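Local coordinates for protein membrane-bound protease PH1510 (Pyrococcus horikoshii, PDB 6M4B) that cleaves proteins as a membrane-bound serine protease, preferring sites near hydrophobic or aromatic residues, and degrades casein and a stomatin homologue in vitro, at residues N8-A13 / A39-I44; I33-N38 / S66-I71; S92-M97 / N183-K188. The protein carries 1 engineered substitution. All coordinates share one frame; numbering follows the deposited sequence.

Contact 1: residues N8-A13 / A39-I44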
ATOM      1  N   ASN A   8      -2.738 -28.719 -11.777  1.00 48.50           N
ATOM      2  CA  ASN A   8      -3.062 -27.849 -10.688  1.00 41.76           C
ATOM      3  C   ASN A   8      -1.779 -27.908  -9.899  1.00 40.66           C
ATOM      4  O   ASN A   8      -1.490 -28.887  -9.216  1.00 45.96           O
ATOM      5  CB  ASN A   8      -4.262 -28.459  -9.939  1.00 48.91           C
ATOM      6  CG  ASN A   8      -5.024 -27.444  -9.064  1.00 52.21           C
ATOM      7  OD1 ASN A   8      -4.809 -26.254  -9.142  1.00 59.21           O
ATOM      8  ND2 ASN A   8      -5.900 -27.941  -8.208  1.00 52.63           N
ATOM      9  N   ILE A   9      -0.972 -26.865 -10.029  1.00 43.11           N
ATOM     10  CA  ILE A   9       0.327 -26.818  -9.397  1.00 45.50           C
ATOM     11  C   ILE A   9       0.341 -25.820  -8.222  1.00 48.59           C
ATOM     12  O   ILE A   9      -0.071 -24.661  -8.373  1.00 51.33           O
ATOM     13  CB  ILE A   9       1.393 -26.413 -10.432  1.00 49.00           C
ATOM     14  CG1 ILE A   9       1.546 -27.551 -11.450  1.00 58.46           C
ATOM     15  CG2 ILE A   9       2.726 -26.142  -9.763  1.00 45.85           C
ATOM     16  CD1 ILE A   9       2.222 -27.160 -12.748  1.00 62.70           C
ATOM     17  N   VAL A  10       0.883 -26.260  -7.092  1.00 41.71           N
ATOM     18  CA  VAL A  10       1.216 -25.369  -6.008  1.00 47.92           C
ATOM     19  C   VAL A  10       2.733 -25.346  -5.811  1.00 44.32           C
ATOM     20  O   VAL A  10       3.356 -26.377  -5.577  1.00 43.97           O
ATOM     21  CB  VAL A  10       0.504 -25.755  -4.696  1.00 46.12           C
ATOM     22  CG1 VAL A  10       0.947 -24.855  -3.542  1.00 45.22           C
ATOM     23  CG2 VAL A  10      -1.004 -25.595  -4.886  1.00 50.92           C
ATOM     24  N   TYR A  11       3.305 -24.153  -5.888  1.00 39.55           N
ATOM     25  CA  TYR A  11       4.721 -23.979  -5.571  1.00 42.39           C
ATOM     26  C   TYR A  11       4.892 -23.712  -4.092  1.00 44.59           C
ATOM     27  O   TYR A  11       3.977 -23.215  -3.430  1.00 46.56           O
ATOM     28  CB  TYR A  11       5.330 -22.882  -6.407  1.00 43.69           C
ATOM     29  CG  TYR A  11       5.537 -23.311  -7.858  1.00 51.78           C
ATOM     30  CD1 TYR A  11       6.632 -24.102  -8.217  1.00 55.00           C
ATOM     31  CD2 TYR A  11       4.647 -22.935  -8.853  1.00 53.40           C
ATOM     32  CE1 TYR A  11       6.841 -24.475  -9.524  1.00 58.11           C
ATOM     33  CE2 TYR A  11       4.847 -23.303 -10.174  1.00 65.16           C
ATOM     34  CZ  TYR A  11       5.944 -24.071 -10.503  1.00 61.84           C
ATOM     35  OH  TYR A  11       6.139 -24.446 -11.801  1.00 66.91           O
ATOM     36  N   VAL A  12       6.047 -24.102  -3.576  1.00 44.99           N
ATOM     37  CA  VAL A  12       6.436 -23.891  -2.189  1.00 45.29           C
ATOM     38  C   VAL A  12       7.850 -23.293  -2.231  1.00 51.37           C
ATOM     39  O   VAL A  12       8.712 -23.854  -2.893  1.00 51.26           O
ATOM     40  CB  VAL A  12       6.435 -25.198  -1.378  1.00 41.29           C
ATOM     41  CG1 VAL A  12       6.879 -24.979   0.044  1.00 47.28           C
ATOM     42  CG2 VAL A  12       5.043 -25.822  -1.351  1.00 47.74           C
ATOM     43  N   ALA A  13       8.076 -22.169  -1.547  1.00 43.42           N
ATOM     44  CA  ALA A  13       9.414 -21.656  -1.359  1.00 42.20           C
ATOM     45  C   ALA A  13       9.641 -21.335   0.092  1.00 44.40           C
ATOM     46  O   ALA A  13       8.710 -21.306   0.894  1.00 49.44           O
ATOM     47  CB  ALA A  13       9.637 -20.446  -2.220  1.00 42.22           C
ATOM     48  N   ALA A  39       0.352 -21.216 -11.776  1.00 46.57           N
ATOM     49  CA  ALA A  39       0.108 -21.982 -10.552  1.00 45.87           C
ATOM     50  C   ALA A  39      -1.229 -21.610  -9.907  1.00 43.81           C
ATOM     51  O   ALA A  39      -1.720 -20.478 -10.040  1.00 46.31           O
ATOM     52  CB  ALA A  39       1.234 -21.793  -9.565  1.00 46.68           C
ATOM     53  N   GLU A  40      -1.793 -22.585  -9.210  1.00 40.56           N
ATOM     54  CA  GLU A  40      -2.983 -22.423  -8.407  1.00 42.58           C
ATOM     55  C   GLU A  40      -2.718 -21.500  -7.204  1.00 38.28           C
ATOM     56  O   GLU A  40      -3.622 -20.852  -6.723  1.00 43.51           O
ATOM     57  CB  GLU A  40      -3.439 -23.810  -7.930  1.00 42.61           C
ATOM     58  CG  GLU A  40      -4.616 -23.861  -6.961  1.00 44.89           C
ATOM     59  CD  GLU A  40      -5.885 -23.335  -7.547  1.00 48.30           C
ATOM     60  OE1 GLU A  40      -6.823 -23.026  -6.781  1.00 51.88           O
ATOM     61  OE2 GLU A  40      -5.939 -23.184  -8.782  1.00 47.66           O
ATOM     62  N   ALA A  41      -1.493 -21.535  -6.693  1.00 40.93           N
ATOM     63  CA  ALA A  41      -1.073 -20.789  -5.486  1.00 41.75           C
ATOM     64  C   ALA A  41       0.414 -20.985  -5.290  1.00 42.98           C
ATOM     65  O   ALA A  41       0.974 -21.994  -5.754  1.00 41.82           O
ATOM     66  CB  ALA A  41      -1.820 -21.247  -4.222  1.00 36.12           C
ATOM     67  N   ILE A  42       1.036 -20.048  -4.573  1.00 38.29           N
ATOM     68  CA  ILE A  42       2.398 -20.246  -4.084  1.00 39.51           C
ATOM     69  C   ILE A  42       2.372 -20.141  -2.565  1.00 40.46           C
ATOM     70  O   ILE A  42       1.766 -19.228  -2.015  1.00 38.03           O
ATOM     71  CB  ILE A  42       3.400 -19.269  -4.722  1.00 40.93           C
ATOM     72  CG1 ILE A  42       4.824 -19.582  -4.222  1.00 40.53           C
ATOM     73  CG2 ILE A  42       3.037 -17.817  -4.489  1.00 43.51           C
ATOM     74  CD1 ILE A  42       5.869 -18.722  -4.878  1.00 43.66           C
ATOM     75  N   ILE A  43       2.985 -21.109  -1.899  1.00 41.62           N
ATOM     76  CA  ILE A  43       3.123 -21.135  -0.456  1.00 40.28           C
ATOM     77  C   ILE A  43       4.553 -20.697  -0.136  1.00 43.81           C
ATOM     78  O   ILE A  43       5.515 -21.194  -0.704  1.00 43.38           O
ATOM     79  CB  ILE A  43       2.904 -22.519   0.143  1.00 37.93           C
ATOM     80  CG1 ILE A  43       1.444 -22.967  -0.097  1.00 38.84           C
ATOM     81  CG2 ILE A  43       3.205 -22.502   1.652  1.00 37.54           C
ATOM     82  CD1 ILE A  43       1.224 -24.460   0.107  1.00 39.17           C
ATOM     83  N   ILE A  44       4.668 -19.724   0.753  1.00 42.32           N
ATOM     84  CA  ILE A  44       5.944 -19.236   1.179  1.00 38.88           C
ATOM     85  C   ILE A  44       6.063 -19.549   2.632  1.00 37.78           C
ATOM     86  O   ILE A  44       5.315 -19.027   3.438  1.00 42.03           O
ATOM     87  CB  ILE A  44       6.101 -17.763   0.842  1.00 45.47           C
ATOM     88  CG1 ILE A  44       6.209 -17.671  -0.680  1.00 49.30           C
ATOM     89  CG2 ILE A  44       7.321 -17.191   1.552  1.00 48.04           C
ATOM     90  CD1 ILE A  44       6.202 -16.282  -1.212  1.00 54.17           C
TER

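Contact 2: residues I33-N38 / S66-I71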
ATOM      1  N   ILE A  33       7.859 -16.674 -11.033  1.00 47.84           N
ATOM      2  CA  ILE A  33       7.901 -18.046 -11.542  1.00 54.97           C
ATOM      3  C   ILE A  33       6.522 -18.702 -11.461  1.00 52.81           C
ATOM      4  O   ILE A  33       5.986 -19.164 -12.457  1.00 57.19           O
ATOM      5  CB  ILE A  33       8.953 -18.894 -10.796  1.00 54.28           C
ATOM      6  CG1 ILE A  33      10.355 -18.430 -11.183  1.00 56.46           C
ATOM      7  CG2 ILE A  33       8.791 -20.371 -11.156  1.00 57.29           C
ATOM      8  CD1 ILE A  33      11.469 -18.964 -10.295  1.00 58.84           C
ATOM      9  N   ALA A  34       5.934 -18.697 -10.267  1.00 56.88           N
ATOM     10  CA  ALA A  34       4.641 -19.313 -10.061  1.00 49.77           C
ATOM     11  C   ALA A  34       3.547 -18.696 -10.930  1.00 45.06           C
ATOM     12  O   ALA A  34       2.661 -19.413 -11.390  1.00 44.50           O
ATOM     13  CB  ALA A  34       4.258 -19.216  -8.589  1.00 55.22           C
ATOM     14  N   GLU A  35       3.566 -17.372 -11.125  1.00 48.75           N
ATOM     15  CA  GLU A  35       2.594 -16.682 -12.031  1.00 50.87           C
ATOM     16  C   GLU A  35       2.821 -17.111 -13.504  1.00 52.16           C
ATOM     17  O   GLU A  35       1.886 -17.445 -14.213  1.00 48.19           O
ATOM     18  CB  GLU A  35       2.771 -15.142 -11.993  1.00 55.70           C
ATOM     19  CG  GLU A  35       2.331 -14.405 -10.737  1.00 58.20           C
ATOM     20  CD  GLU A  35       2.726 -12.922 -10.735  1.00 56.36           C
ATOM     21  OE1 GLU A  35       3.835 -12.557 -11.201  1.00 54.26           O
ATOM     22  OE2 GLU A  35       1.942 -12.104 -10.217  1.00 50.28           O
ATOM     23  N   GLN A  36       4.077 -17.110 -13.940  1.00 57.04           N
ATOM     24  CA  GLN A  36       4.407 -17.550 -15.312  1.00 65.33           C
ATOM     25  C   GLN A  36       3.948 -18.964 -15.604  1.00 63.78           C
ATOM     26  O   GLN A  36       3.499 -19.205 -16.713  1.00 59.16           O
ATOM     27  CB  GLN A  36       5.894 -17.441 -15.600  1.00 66.75           C
ATOM     28  CG  GLN A  36       6.288 -16.034 -16.030  1.00 67.30           C
ATOM     29  CD  GLN A  36       7.781 -15.778 -15.872  1.00 72.49           C
ATOM     30  OE1 GLN A  36       8.557 -16.696 -15.558  1.00 70.23           O
ATOM     31  NE2 GLN A  36       8.197 -14.540 -16.125  1.00 77.11           N
ATOM     32  N   ASP A  37       4.007 -19.869 -14.611  1.00 64.51           N
ATOM     33  CA  ASP A  37       3.488 -21.250 -14.781  1.00 58.37           C
ATOM     34  C   ASP A  37       1.986 -21.411 -14.491  1.00 52.89           C
ATOM     35  O   ASP A  37       1.494 -22.525 -14.491  1.00 54.52           O
ATOM     36  CB  ASP A  37       4.311 -22.271 -13.978  1.00 58.53           C
ATOM     37  CG  ASP A  37       5.839 -22.173 -14.253  1.00 70.96           C
ATOM     38  OD1 ASP A  37       6.253 -21.487 -15.221  1.00 76.26           O
ATOM     39  OD2 ASP A  37       6.634 -22.794 -13.508  1.00 66.72           O
ATOM     40  N   ASN A  38       1.238 -20.318 -14.332  1.00 57.73           N
ATOM     41  CA  ASN A  38      -0.208 -20.378 -13.980  1.00 60.36           C
ATOM     42  C   ASN A  38      -0.500 -21.291 -12.787  1.00 52.63           C
ATOM     43  O   ASN A  38      -1.517 -22.030 -12.783  1.00 47.25           O
ATOM     44  CB  ASN A  38      -1.095 -20.832 -15.164  1.00 62.32           C
ATOM     45  CG  ASN A  38      -0.963 -19.937 -16.369  1.00 78.38           C
ATOM     46  OD1 ASN A  38      -0.462 -20.350 -17.418  1.00 82.28           O
ATOM     47  ND2 ASN A  38      -1.377 -18.687 -16.221  1.00 88.28           N
ATOM     48  N   SER A  66      -0.041  -9.762  -7.027  1.00 47.42           N
ATOM     49  CA  SER A  66       0.180 -11.115  -7.514  1.00 47.76           C
ATOM     50  C   SER A  66      -0.998 -11.594  -8.318  1.00 43.18           C
ATOM     51  O   SER A  66      -2.128 -11.408  -7.933  1.00 41.21           O
ATOM     52  CB  SER A  66       0.454 -12.108  -6.361  1.00 44.70           C
ATOM     53  OG  SER A  66       0.687 -13.419  -6.878  1.00 43.06           O
ATOM     54  N   LYS A  67      -0.734 -12.214  -9.452  1.00 42.75           N
ATOM     55  CA  LYS A  67      -1.824 -12.775 -10.254  1.00 45.55           C
ATOM     56  C   LYS A  67      -2.266 -14.121  -9.744  1.00 41.48           C
ATOM     57  O   LYS A  67      -3.237 -14.640 -10.242  1.00 46.08           O
ATOM     58  CB  LYS A  67      -1.405 -12.892 -11.728  1.00 59.80           C
ATOM     59  CG  LYS A  67      -1.204 -11.519 -12.364  1.00 67.95           C
ATOM     60  CD  LYS A  67      -0.540 -11.572 -13.731  1.00 79.80           C
ATOM     61  CE  LYS A  67      -0.281 -10.154 -14.247  1.00 87.14           C
ATOM     62  NZ  LYS A  67       0.702 -10.126 -15.356  1.00 82.92           N
ATOM     63  N   ILE A  68      -1.542 -14.701  -8.777  1.00 44.30           N
ATOM     64  CA  ILE A  68      -1.968 -15.930  -8.128  1.00 45.79           C
ATOM     65  C   ILE A  68      -1.994 -15.763  -6.617  1.00 45.45           C
ATOM     66  O   ILE A  68      -1.278 -14.929  -6.071  1.00 41.19           O
ATOM     67  CB  ILE A  68      -1.056 -17.116  -8.491  1.00 50.53           C
ATOM     68  CG1 ILE A  68       0.329 -16.925  -7.922  1.00 46.78           C
ATOM     69  CG2 ILE A  68      -1.002 -17.285 -10.018  1.00 50.74           C
ATOM     70  CD1 ILE A  68       1.216 -18.119  -8.142  1.00 54.51           C
ATOM     71  N   PRO A  69      -2.817 -16.566  -5.936  1.00 42.78           N
ATOM     72  CA  PRO A  69      -2.798 -16.515  -4.474  1.00 41.87           C
ATOM     73  C   PRO A  69      -1.412 -16.824  -3.867  1.00 37.86           C
ATOM     74  O   PRO A  69      -0.772 -17.760  -4.260  1.00 38.26           O
ATOM     75  CB  PRO A  69      -3.826 -17.589  -4.084  1.00 42.28           C
ATOM     76  CG  PRO A  69      -4.721 -17.738  -5.288  1.00 39.09           C
ATOM     77  CD  PRO A  69      -3.865 -17.479  -6.465  1.00 38.36           C
ATOM     78  N   VAL A  70      -0.980 -15.986  -2.935  1.00 36.96           N
ATOM     79  CA  VAL A  70       0.177 -16.173  -2.071  1.00 35.43           C
ATOM     80  C   VAL A  70      -0.257 -16.533  -0.633  1.00 34.96           C
ATOM     81  O   VAL A  70      -0.979 -15.762   0.054  1.00 45.37           O
ATOM     82  CB  VAL A  70       1.021 -14.888  -1.984  1.00 36.68           C
ATOM     83  CG1 VAL A  70       2.332 -15.147  -1.221  1.00 37.42           C
ATOM     84  CG2 VAL A  70       1.300 -14.371  -3.372  1.00 40.82           C
ATOM     85  N   ILE A  71       0.200 -17.671  -0.163  1.00 32.94           N
ATOM     86  CA  ILE A  71      -0.112 -18.176   1.162  1.00 37.36           C
ATOM     87  C   ILE A  71       1.174 -18.000   1.964  1.00 38.92           C
ATOM     88  O   ILE A  71       2.223 -18.492   1.562  1.00 40.31           O
ATOM     89  CB  ILE A  71      -0.569 -19.639   1.114  1.00 35.63           C
ATOM     90  CG1 ILE A  71      -1.853 -19.728   0.285  1.00 40.01           C
ATOM     91  CG2 ILE A  71      -0.816 -20.158   2.521  1.00 37.70           C
ATOM     92  CD1 ILE A  71      -2.331 -21.129   0.021  1.00 39.98           C
TER

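Contact 3: residues S92-M97 / N183-K188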
ATOM      1  N   SER A  92      -1.320 -10.914   2.861  1.00 33.64           N
ATOM      2  CA  SER A  92      -1.349 -12.065   1.974  1.00 34.00           C
ATOM      3  C   SER A  92      -2.744 -12.653   1.887  1.00 31.94           C
ATOM      4  O   SER A  92      -3.643 -12.343   2.685  1.00 30.36           O
ATOM      5  CB  SER A  92      -0.350 -13.129   2.467  1.00 38.25           C
ATOM      6  OG  SER A  92      -0.924 -13.945   3.490  1.00 39.95           O
ATOM      7  N   HIS A  93      -2.913 -13.516   0.891  1.00 33.07           N
ATOM      8  CA  HIS A  93      -4.203 -14.106   0.569  1.00 31.73           C
ATOM      9  C   HIS A  93      -4.720 -15.076   1.607  1.00 29.72           C
ATOM     10  O   HIS A  93      -5.915 -15.282   1.708  1.00 31.01           O
ATOM     11  CB  HIS A  93      -4.109 -14.775  -0.797  1.00 35.57           C
ATOM     12  CG  HIS A  93      -3.829 -13.819  -1.897  1.00 33.75           C
ATOM     13  ND1 HIS A  93      -2.553 -13.464  -2.264  1.00 37.04           N
ATOM     14  CD2 HIS A  93      -4.664 -13.124  -2.714  1.00 36.63           C
ATOM     15  CE1 HIS A  93      -2.606 -12.588  -3.257  1.00 36.95           C
ATOM     16  NE2 HIS A  93      -3.877 -12.361  -3.538  1.00 38.47           N
ATOM     17  N   LEU A  94      -3.797 -15.720   2.325  1.00 28.67           N
ATOM     18  CA  LEU A  94      -4.126 -16.702   3.325  1.00 30.63           C
ATOM     19  C   LEU A  94      -2.920 -16.878   4.252  1.00 31.49           C
ATOM     20  O   LEU A  94      -1.791 -16.866   3.779  1.00 35.47           O
ATOM     21  CB  LEU A  94      -4.457 -18.049   2.671  1.00 30.93           C
ATOM     22  CG  LEU A  94      -5.323 -18.999   3.513  1.00 34.78           C
ATOM     23  CD1 LEU A  94      -6.735 -18.511   3.434  1.00 40.99           C
ATOM     24  CD2 LEU A  94      -5.306 -20.446   3.016  1.00 37.07           C
ATOM     25  N   ILE A  95      -3.159 -17.021   5.551  1.00 29.64           N
ATOM     26  CA  ILE A  95      -2.084 -17.225   6.482  1.00 33.40           C
ATOM     27  C   ILE A  95      -2.315 -18.553   7.138  1.00 33.77           C
ATOM     28  O   ILE A  95      -3.406 -18.809   7.643  1.00 33.75           O
ATOM     29  CB  ILE A  95      -2.014 -16.132   7.589  1.00 35.20           C
ATOM     30  CG1 ILE A  95      -1.914 -14.716   6.989  1.00 36.04           C
ATOM     31  CG2 ILE A  95      -0.804 -16.371   8.464  1.00 36.80           C
ATOM     32  CD1 ILE A  95      -2.318 -13.630   7.980  1.00 38.36           C
ATOM     33  N   ALA A  96      -1.259 -19.335   7.189  1.00 33.74           N
ATOM     34  CA  ALA A  96      -1.222 -20.573   7.947  1.00 35.42           C
ATOM     35  C   ALA A  96      -0.043 -20.535   8.917  1.00 33.97           C
ATOM     36  O   ALA A  96       1.033 -19.999   8.587  1.00 36.76           O
ATOM     37  CB  ALA A  96      -1.072 -21.745   7.001  1.00 34.80           C
ATOM     38  N   MET A  97      -0.251 -21.111  10.085  1.00 33.20           N
ATOM     39  CA  MET A  97       0.836 -21.279  11.079  1.00 38.16           C
ATOM     40  C   MET A  97       1.015 -22.748  11.562  1.00 35.86           C
ATOM     41  O   MET A  97       0.057 -23.437  11.817  1.00 36.42           O
ATOM     42  CB  MET A  97       0.604 -20.357  12.279  1.00 36.83           C
ATOM     43  CG  MET A  97       0.697 -18.852  11.951  1.00 37.68           C
ATOM     44  SD  MET A  97       0.358 -17.859  13.404  1.00 40.60           S
ATOM     45  CE  MET A  97       1.910 -18.030  14.271  1.00 39.75           C
ATOM     46  N   ASN A 183      -8.242 -26.021   1.385  1.00 43.88           N
ATOM     47  CA  ASN A 183      -9.016 -26.369   0.184  1.00 39.57           C
ATOM     48  C   ASN A 183     -10.434 -25.886   0.303  1.00 35.34           C
ATOM     49  O   ASN A 183     -11.073 -26.171   1.283  1.00 40.31           O
ATOM     50  CB  ASN A 183      -9.028 -27.895   0.016  1.00 42.93           C
ATOM     51  CG  ASN A 183      -9.675 -28.333  -1.265  1.00 37.39           C
ATOM     52  OD1 ASN A 183      -9.696 -27.606  -2.253  1.00 36.98           O
ATOM     53  ND2 ASN A 183     -10.125 -29.543  -1.282  1.00 37.47           N
ATOM     54  N   GLY A 184     -10.926 -25.166  -0.689  1.00 38.41           N
ATOM     55  CA  GLY A 184     -12.282 -24.579  -0.678  1.00 38.75           C
ATOM     56  C   GLY A 184     -12.446 -23.224   0.027  1.00 43.22           C
ATOM     57  O   GLY A 184     -13.553 -22.686   0.049  1.00 41.65           O
ATOM     58  N   MET A 185     -11.378 -22.681   0.618  1.00 44.87           N
ATOM     59  CA  MET A 185     -11.499 -21.351   1.187  1.00 48.69           C
ATOM     60  C   MET A 185     -11.185 -20.254   0.159  1.00 42.36           C
ATOM     61  O   MET A 185     -10.437 -20.457  -0.821  1.00 41.62           O
ATOM     62  CB  MET A 185     -10.952 -21.224   2.641  1.00 56.82           C
ATOM     63  CG  MET A 185      -9.552 -21.554   3.022  1.00 55.01           C
ATOM     64  SD  MET A 185      -9.297 -21.101   4.751  1.00 48.94           S
ATOM     65  CE  MET A 185      -9.873 -22.342   5.943  1.00 47.33           C
ATOM     66  N   LYS A 186     -11.901 -19.144   0.292  1.00 36.07           N
ATOM     67  CA  LYS A 186     -11.627 -17.954  -0.500  1.00 38.26           C
ATOM     68  C   LYS A 186     -10.393 -17.220  -0.018  1.00 34.96           C
ATOM     69  O   LYS A 186     -10.090 -17.192   1.155  1.00 34.06           O
ATOM     70  CB  LYS A 186     -12.805 -16.992  -0.468  1.00 45.22           C
ATOM     71  CG  LYS A 186     -14.093 -17.652  -0.906  1.00 49.57           C
ATOM     72  CD  LYS A 186     -15.236 -16.676  -1.088  1.00 55.09           C
ATOM     73  CE  LYS A 186     -15.694 -16.641  -2.531  1.00 63.78           C
ATOM     74  NZ  LYS A 186     -17.161 -16.417  -2.539  1.00 67.39           N
ATOM     75  N   THR A 187      -9.695 -16.602  -0.948  1.00 36.15           N
ATOM     76  CA  THR A 187      -8.603 -15.738  -0.614  1.00 34.08           C
ATOM     77  C   THR A 187      -9.179 -14.595   0.208  1.00 35.75           C
ATOM     78  O   THR A 187     -10.317 -14.193   0.025  1.00 32.77           O
ATOM     79  CB  THR A 187      -7.890 -15.195  -1.863  1.00 34.59           C
ATOM     80  OG1 THR A 187      -8.832 -14.567  -2.748  1.00 34.79           O
ATOM     81  CG2 THR A 187      -7.195 -16.323  -2.582  1.00 33.69           C
ATOM     82  N   LYS A 188      -8.395 -14.082   1.129  1.00 34.67           N
ATOM     83  CA  LYS A 188      -8.903 -13.040   1.994  1.00 37.55           C
ATOM     84  C   LYS A 188      -8.773 -11.655   1.383  1.00 35.65           C
ATOM     85  O   LYS A 188      -9.417 -10.733   1.825  1.00 33.03           O
ATOM     86  CB  LYS A 188      -8.205 -13.069   3.375  1.00 39.45           C
ATOM     87  CG  LYS A 188      -8.479 -14.299   4.230  1.00 45.80           C
ATOM     88  CD  LYS A 188      -9.922 -14.764   4.368  1.00 46.61           C
ATOM     89  CE  LYS A 188     -10.915 -13.756   4.925  1.00 50.89           C
ATOM     90  NZ  LYS A 188     -10.729 -13.542   6.369  1.00 50.89           N
TER

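Contact 1: residues N8-A13 / A39-I44
Tyr11, Val12 and Ala13 pair with Ile42, Ile43 and Ile44 as neighbouring parallel strands, whose axes in these segments approach to 4.6 Å and run at 21° to one another. Ile43 N gives its hydrogen to Tyr11 O at 2.8 Å in an almost straight bond (176°), and Ala13 N reaches Ile43 O at 2.9 Å. Nearer the strand starts, Tyr11 N bonds to Ala41 O at 3.2 Å, and Glu40 N, still in the loop, bonds to Ile9 O at 2.8 Å. On the face of Val10, Val12 and Ile43, the CG1 branch of Val10 stands anti to the backbone N (chi1 176°) and meets Ile43 CD1 at 3.7 Å. Branched aliphatic residues suit this buried surface, which Phe200 and Ile71 help to cover. On the face of Tyr11 and Ile42, Tyr11 CB rests 4.0 Å from Ile42 CG1. The phenol ring lies beside a small neighbour: Ala39 CB sits at its edge, near the ring plane, 3.7 Å from Tyr11 CD2, while Ile9 CG2 lies over one face toward the rim. Helix 21-36 closes over this side with Ala34, Tyr30 and Phe27. At the solvent-facing end, the carbonyl OD1 of Asn8 packs against CB and CG of Glu40 rather than bonding to its carboxylate; Asn8 ND2 and Glu40 OE1 are held by the backbone O and N of Asn199. Two parallel strands with the connecting helix against one face make a beta-alpha-beta crossover, the building unit of the ClpP/crotonase fold adopted by the N-terminal protease domain of this longer membrane protein.

Contact 2: residues I33-N38 / S66-I71
Ala34 and Glu35 stand in the last turn of helix 21-36, which a Schellman motif ends, and they meet the loop Ser66-Ile68 that leads into strand 70-74. The polar half of the contact is one carboxylate gripping one backbone amide: Lys67 N donates to Glu35 OE2 at 2.8 Å with an angle of 168° at the hydrogen, and OE2 accepts on its anti lone pair, the one turned away from OE1. OE1 itself forms a salt bridge with Arg62, so both oxygens of the carboxylate have a partner. Glu35 has the length for this, its chain running extended beyond CG to span the gap from helix to loop. The Lys67 side chain crosses it at about a right angle, and NZ stays 5.6 Å from OE2, a separation at which the opposite charges may attract weakly, though it is no salt bridge. An alanine in place of Glu35 would probably leave Lys67 N and the guanidinium of Arg62 without their shared acceptor group and let the loop drift from the helix. Deeper in, Ile68 presses its CD1 against Ala34 CB at 3.3 Å, closer than carbon atoms usually approach, and a side chain larger than that of alanine would hardly fit. Within the loop, Ser66 OG donates to Ile68 O at 2.6 Å, a bond that spans Lys67. The helix itself closes with Asn38, at positive phi, whose N bonds to Glu35 O at 2.9 Å, while Ala39 N returns to Ala34 O: the paired backbone bonds that define a Schellman C-cap.

Contact 3: residues S92-M97 / N183-K188
His93 and Thr187 are brought side by side by their first torsions: CG of His93 stands anti to its carbonyl carbon (chi1 -63°), and CG2 of Thr187 does the same, so that both side chains point the same way. They join the start of strand 94-97, in the parallel sheet of the ClpP/crotonase fold, to the irregular loop that follows helix 175-182. CB and the CG2 methyl of Thr187 share the contact, CG2 lying 3.9 Å from His93 CB, while Thr187 CB sits at the edge of the imidazole, near its plane, 3.9 Å from CD2. Threonine suits the place because its two branches divide the work: CG2 packs on the histidine, and OG1 hydrogen-bonds to the carbonyl O of Ile189. A second contact runs through sulfur further along, where Leu94 CD1 meets Met185 SD at 3.9 Å, the two side chains crossing at about a right angle; Met185 also touches Val170 of the adjoining strand. Lys186, turned away from strand 94-97, packs on Lys124 of the second subunit, an active-site residue. Lys188 keeps CB and CG close to the histidine carbonyl, with CB 3.6 Å from His93 O. That same oxygen takes the one backbone hydrogen bond between the segments, from Lys188 N at 2.8 Å and 166°, in the carbonyl plane and on a lone pair.

In the fold
The three contacts share one parallel sheet. Contact 1 pairs strands 9-16 and 41-47; contact 2 ties the helix between them to the approach of the next strand, 70-74, the two centres lying about 7 Å apart. A probable backbone hydrogen bond of 2.9 Å from Ile44 N to Ile71 O joins them. Contact 3 continues across the sheet: His93 N lies 3.1 Å from Val70 O, probably bonded, although the centres of contacts 2 and 3 are about 14 Å apart. Contacts 1 and 3 stay about 7 Å apart at their nearest atoms. All three lie away from their own chain's active site, where engineered Ala83 replaces the nucleophile; only contact 3 touches the second subunit, at its Lys124.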